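Eukaryotic initiation factor 4F subunit p150 (PDB 2VSO) serves as a scaffold of the eIF4F cap-binding complex in yeast translation initiation, this chain being its middle, eIF4A-binding MIF4G domain. Local coordinates at residues S210-N222 with I262-L276. Numbering follows the deposited sequence.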
# COMPACT_ATOMS: atom_id res chain seq x y z
N SER C 210 -7.23 0.88 21.19
CA SER C 210 -7.14 0.00 20.04
C SER C 210 -5.84 0.29 19.30
O SER C 210 -5.19 1.30 19.55
CB SER C 210 -8.35 0.20 19.11
OG SER C 210 -8.30 1.46 18.47
N GLU C 211 -5.46 -0.59 18.39
CA GLU C 211 -4.19 -0.41 17.71
C GLU C 211 -4.20 0.73 16.68
O GLU C 211 -3.17 1.37 16.45
CB GLU C 211 -3.69 -1.73 17.11
CG GLU C 211 -3.15 -2.65 18.19
CD GLU C 211 -2.35 -3.82 17.64
OE1 GLU C 211 -2.39 -4.06 16.42
OE2 GLU C 211 -1.68 -4.50 18.46
N GLU C 212 -5.35 1.01 16.09
CA GLU C 212 -5.48 2.15 15.19
C GLU C 212 -5.27 3.48 15.92
O GLU C 212 -4.66 4.40 15.38
CB GLU C 212 -6.85 2.14 14.50
CG GLU C 212 -7.26 0.80 13.93
CD GLU C 212 -8.55 0.88 13.17
OE1 GLU C 212 -9.05 2.01 12.98
OE2 GLU C 212 -9.08 -0.18 12.76
N THR C 213 -5.78 3.57 17.14
CA THR C 213 -5.63 4.79 17.93
C THR C 213 -4.18 5.05 18.30
O THR C 213 -3.68 6.16 18.14
CB THR C 213 -6.51 4.74 19.20
OG1 THR C 213 -7.88 4.94 18.83
CG2 THR C 213 -6.11 5.81 20.17
N LEU C 214 -3.51 4.01 18.79
CA LEU C 214 -2.09 4.05 19.14
C LEU C 214 -1.23 4.40 17.93
O LEU C 214 -0.29 5.17 18.02
CB LEU C 214 -1.65 2.69 19.66
CG LEU C 214 -2.14 2.30 21.04
CD1 LEU C 214 -2.11 0.80 21.18
CD2 LEU C 214 -1.28 3.00 22.09
N GLU C 215 -1.55 3.77 16.81
CA GLU C 215 -0.95 4.09 15.53
C GLU C 215 -1.06 5.59 15.28
O GLU C 215 -0.10 6.25 14.90
CB GLU C 215 -1.70 3.35 14.43
CG GLU C 215 -0.99 3.31 13.10
CD GLU C 215 0.07 2.23 13.06
OE1 GLU C 215 1.23 2.56 12.74
OE2 GLU C 215 -0.28 1.06 13.35
N SER C 216 -2.26 6.11 15.51
CA SER C 216 -2.60 7.50 15.25
C SER C 216 -1.76 8.46 16.09
O SER C 216 -1.24 9.44 15.57
CB SER C 216 -4.08 7.73 15.52
OG SER C 216 -4.42 9.11 15.45
N VAL C 217 -1.63 8.15 17.38
CA VAL C 217 -0.87 8.98 18.32
C VAL C 217 0.60 9.07 17.94
O VAL C 217 1.17 10.17 17.93
CB VAL C 217 -0.96 8.45 19.77
CG1 VAL C 217 -0.79 9.59 20.74
CG2 VAL C 217 -2.30 7.81 20.00
N VAL C 218 1.21 7.93 17.65
CA VAL C 218 2.60 7.87 17.23
C VAL C 218 2.82 8.74 16.02
O VAL C 218 3.67 9.64 16.03
CB VAL C 218 3.08 6.41 16.96
CG1 VAL C 218 4.40 6.41 16.23
CG2 VAL C 218 3.19 5.62 18.25
N GLU C 219 2.05 8.50 14.97
CA GLU C 219 2.18 9.30 13.75
C GLU C 219 2.02 10.79 14.02
O GLU C 219 2.74 11.60 13.43
CB GLU C 219 1.21 8.83 12.69
CG GLU C 219 1.46 7.42 12.20
CD GLU C 219 0.33 6.89 11.32
OE1 GLU C 219 -0.69 7.59 11.20
OE2 GLU C 219 0.47 5.79 10.76
N LEU C 220 1.09 11.15 14.91
CA LEU C 220 0.90 12.55 15.28
C LEU C 220 2.11 13.10 16.03
O LEU C 220 2.65 14.14 15.69
CB LEU C 220 -0.36 12.69 16.12
CG LEU C 220 -0.80 14.12 16.46
CD1 LEU C 220 -1.12 14.93 15.20
CD2 LEU C 220 -1.99 14.06 17.37
N LEU C 221 2.55 12.38 17.05
CA LEU C 221 3.77 12.76 17.75
C LEU C 221 5.01 12.83 16.84
O LEU C 221 5.91 13.63 17.07
CB LEU C 221 4.01 11.80 18.91
CG LEU C 221 3.03 11.99 20.05
CD1 LEU C 221 3.02 10.75 20.91
CD2 LEU C 221 3.42 13.22 20.84
N ASN C 222 5.06 11.98 15.82
CA ASN C 222 6.18 12.07 14.90
C ASN C 222 6.08 13.30 14.01
O ASN C 222 7.08 13.94 13.70
CB ASN C 222 6.34 10.79 14.08
CG ASN C 222 7.16 9.74 14.80
OD1 ASN C 222 8.31 9.98 15.18
ND2 ASN C 222 6.57 8.57 15.00
N ILE C 262 -0.12 -5.73 23.60
CA ILE C 262 -0.14 -5.18 22.25
C ILE C 262 0.86 -5.90 21.33
O ILE C 262 1.85 -6.45 21.79
CB ILE C 262 0.18 -3.65 22.26
CG1 ILE C 262 1.46 -3.40 23.06
CG2 ILE C 262 -0.97 -2.86 22.85
CD1 ILE C 262 1.86 -1.97 23.13
N SER C 263 0.58 -5.87 20.04
CA SER C 263 1.46 -6.46 19.05
C SER C 263 2.86 -5.90 19.22
O SER C 263 3.04 -4.75 19.61
CB SER C 263 0.94 -6.18 17.64
OG SER C 263 1.38 -4.93 17.17
N SER C 264 3.86 -6.72 18.93
CA SER C 264 5.25 -6.30 19.02
C SER C 264 5.47 -5.06 18.16
O SER C 264 6.23 -4.18 18.53
CB SER C 264 6.19 -7.42 18.54
OG SER C 264 6.29 -8.44 19.51
N ARG C 265 4.81 -5.02 17.01
CA ARG C 265 5.00 -3.95 16.04
C ARG C 265 4.69 -2.59 16.68
O ARG C 265 5.46 -1.65 16.53
CB ARG C 265 4.09 -4.18 14.83
CG ARG C 265 4.47 -3.41 13.59
CD ARG C 265 3.51 -3.73 12.46
NE ARG C 265 2.19 -3.19 12.72
CZ ARG C 265 1.82 -1.96 12.38
NH1 ARG C 265 2.67 -1.15 11.76
NH2 ARG C 265 0.59 -1.55 12.68
N ILE C 266 3.57 -2.52 17.40
CA ILE C 266 3.13 -1.30 18.07
C ILE C 266 3.99 -0.99 19.28
O ILE C 266 4.28 0.17 19.58
CB ILE C 266 1.65 -1.36 18.52
CG1 ILE C 266 0.76 -1.92 17.42
CG2 ILE C 266 1.15 0.02 18.87
CD1 ILE C 266 0.45 -0.93 16.34
N LYS C 267 4.40 -2.04 19.99
CA LYS C 267 5.26 -1.89 21.16
C LYS C 267 6.59 -1.30 20.74
O LYS C 267 7.21 -0.57 21.51
CB LYS C 267 5.50 -3.22 21.86
CG LYS C 267 6.25 -3.08 23.18
CD LYS C 267 6.76 -4.41 23.70
CE LYS C 267 7.80 -5.00 22.76
NZ LYS C 267 8.10 -6.43 23.06
N PHE C 268 7.02 -1.61 19.53
CA PHE C 268 8.26 -1.07 19.00
C PHE C 268 8.10 0.40 18.64
O PHE C 268 9.02 1.18 18.81
CB PHE C 268 8.76 -1.85 17.77
CG PHE C 268 9.38 -3.18 18.10
CD1 PHE C 268 9.27 -4.25 17.22
CD2 PHE C 268 10.05 -3.37 19.30
CE1 PHE C 268 9.83 -5.47 17.54
CE2 PHE C 268 10.60 -4.60 19.62
CZ PHE C 268 10.49 -5.65 18.73
N LYS C 269 6.92 0.77 18.12
CA LYS C 269 6.63 2.16 17.78
C LYS C 269 6.62 3.06 19.01
O LYS C 269 7.21 4.14 19.01
CB LYS C 269 5.29 2.28 17.05
CG LYS C 269 5.34 1.84 15.59
CD LYS C 269 3.94 1.69 14.98
CE LYS C 269 4.00 1.74 13.47
NZ LYS C 269 5.02 0.82 12.92
N LEU C 270 5.96 2.60 20.07
CA LEU C 270 5.90 3.33 21.32
C LEU C 270 7.27 3.52 21.98
O LEU C 270 7.57 4.58 22.49
CB LEU C 270 4.96 2.62 22.29
CG LEU C 270 3.56 2.34 21.75
CD1 LEU C 270 2.79 1.44 22.70
CD2 LEU C 270 2.82 3.64 21.53
N ILE C 271 8.08 2.47 21.98
CA ILE C 271 9.39 2.53 22.59
C ILE C 271 10.29 3.50 21.82
O ILE C 271 11.19 4.13 22.38
CB ILE C 271 10.02 1.12 22.70
CG1 ILE C 271 9.36 0.36 23.85
CG2 ILE C 271 11.51 1.19 22.94
CD1 ILE C 271 9.48 -1.13 23.72
N ASP C 272 10.00 3.66 20.53
CA ASP C 272 10.78 4.54 19.67
C ASP C 272 10.46 6.04 19.75
O ASP C 272 11.38 6.84 19.65
CB ASP C 272 10.78 4.04 18.23
CG ASP C 272 11.57 2.75 18.06
OD1 ASP C 272 12.01 2.19 19.09
OD2 ASP C 272 11.75 2.30 16.91
N ILE C 273 9.18 6.43 19.92
CA ILE C 273 8.90 7.85 20.20
C ILE C 273 9.34 8.24 21.60
O ILE C 273 9.76 9.36 21.82
CB ILE C 273 7.43 8.32 19.99
CG1 ILE C 273 6.46 7.15 19.94
CG2 ILE C 273 7.29 9.26 18.78
CD1 ILE C 273 5.83 6.85 21.27
N LYS C 274 9.25 7.29 22.53
CA LYS C 274 9.67 7.50 23.91
C LYS C 274 11.17 7.81 23.98
O LYS C 274 11.59 8.67 24.74
CB LYS C 274 9.34 6.29 24.77
CG LYS C 274 9.14 6.57 26.23
CD LYS C 274 10.37 7.15 26.89
CE LYS C 274 10.01 7.94 28.13
NZ LYS C 274 11.21 8.38 28.87
N GLU C 275 11.96 7.13 23.16
CA GLU C 275 13.39 7.37 23.13
C GLU C 275 13.68 8.61 22.31
O GLU C 275 14.62 9.35 22.61
CB GLU C 275 14.16 6.18 22.54
CG GLU C 275 15.63 6.52 22.24
CD GLU C 275 16.39 5.39 21.57
OE1 GLU C 275 17.64 5.49 21.46
OE2 GLU C 275 15.76 4.39 21.16
N LEU C 276 12.88 8.83 21.28
CA LEU C 276 13.05 9.99 20.42
C LEU C 276 12.79 11.30 21.17
O LEU C 276 13.52 12.26 20.97
CB LEU C 276 12.16 9.90 19.18
CG LEU C 276 12.31 11.08 18.22
CD1 LEU C 276 13.76 11.28 17.85
CD2 LEU C 276 11.48 10.89 16.99
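Ile262 opens the second segment by resting its CG2 methyl against Leu214 CD1 at the apolar start of the seam. At Ser263, the N-cap of helix 264-276, Glu211 reaches over in an extended chain, and Ser263 N donates to Glu211 OE2 at 3.1 Å in a nearly straight bond. The hydroxyl of the same serine accepts from Ile266 N, so one serine is held twice, its hydroxyl capping its own helix and its backbone N-H bonded to Glu211. Shortening Glu211 to an alanine would probably leave Ser263 N without this acceptor and open a gap over Ile266 CG1, which lies 3.7 Å from Glu211 CD. Arg265, bent at chi3, brings NH2 to the syn side of Glu215 OE2 in a 2.8 Å salt bridge; the bond is bent and OE2 tilted from the guanidinium plane, although the two planes are only 12° apart. Ile266 sets CG2 against Leu214 CB at 3.9 Å, while its CD1 lies beside Glu215 OE2. Lys269 crosses Glu215 at a slant, its CD and CE methylenes near OE1; NZ, 4.2 Å from Glu215 OE1, is too far for a salt bridge but probably still adds a favourable charge. Deeper in, Leu270 CD2 meets Val218 CG2 at 3.8 Å, and Ile273 packs on Val218, Leu221 and the amide of Asn222. Leu276 CD2 closes the row at Asn222 OD1. Segments 211-222 and 264-276 run in the same general direction, axes 27° apart and 10.2 Å at closest approach. Ser264, Arg265 and Phe268 pack on aromatic side chains of the other protein chain, and Asp272 salt-bridges a basic one there, so helix 264-278 joins fold and partner; helix 242-257 touches Leu221 and Leu270, while helices 163-185 and 191-206 cover other faces of helix 211-228.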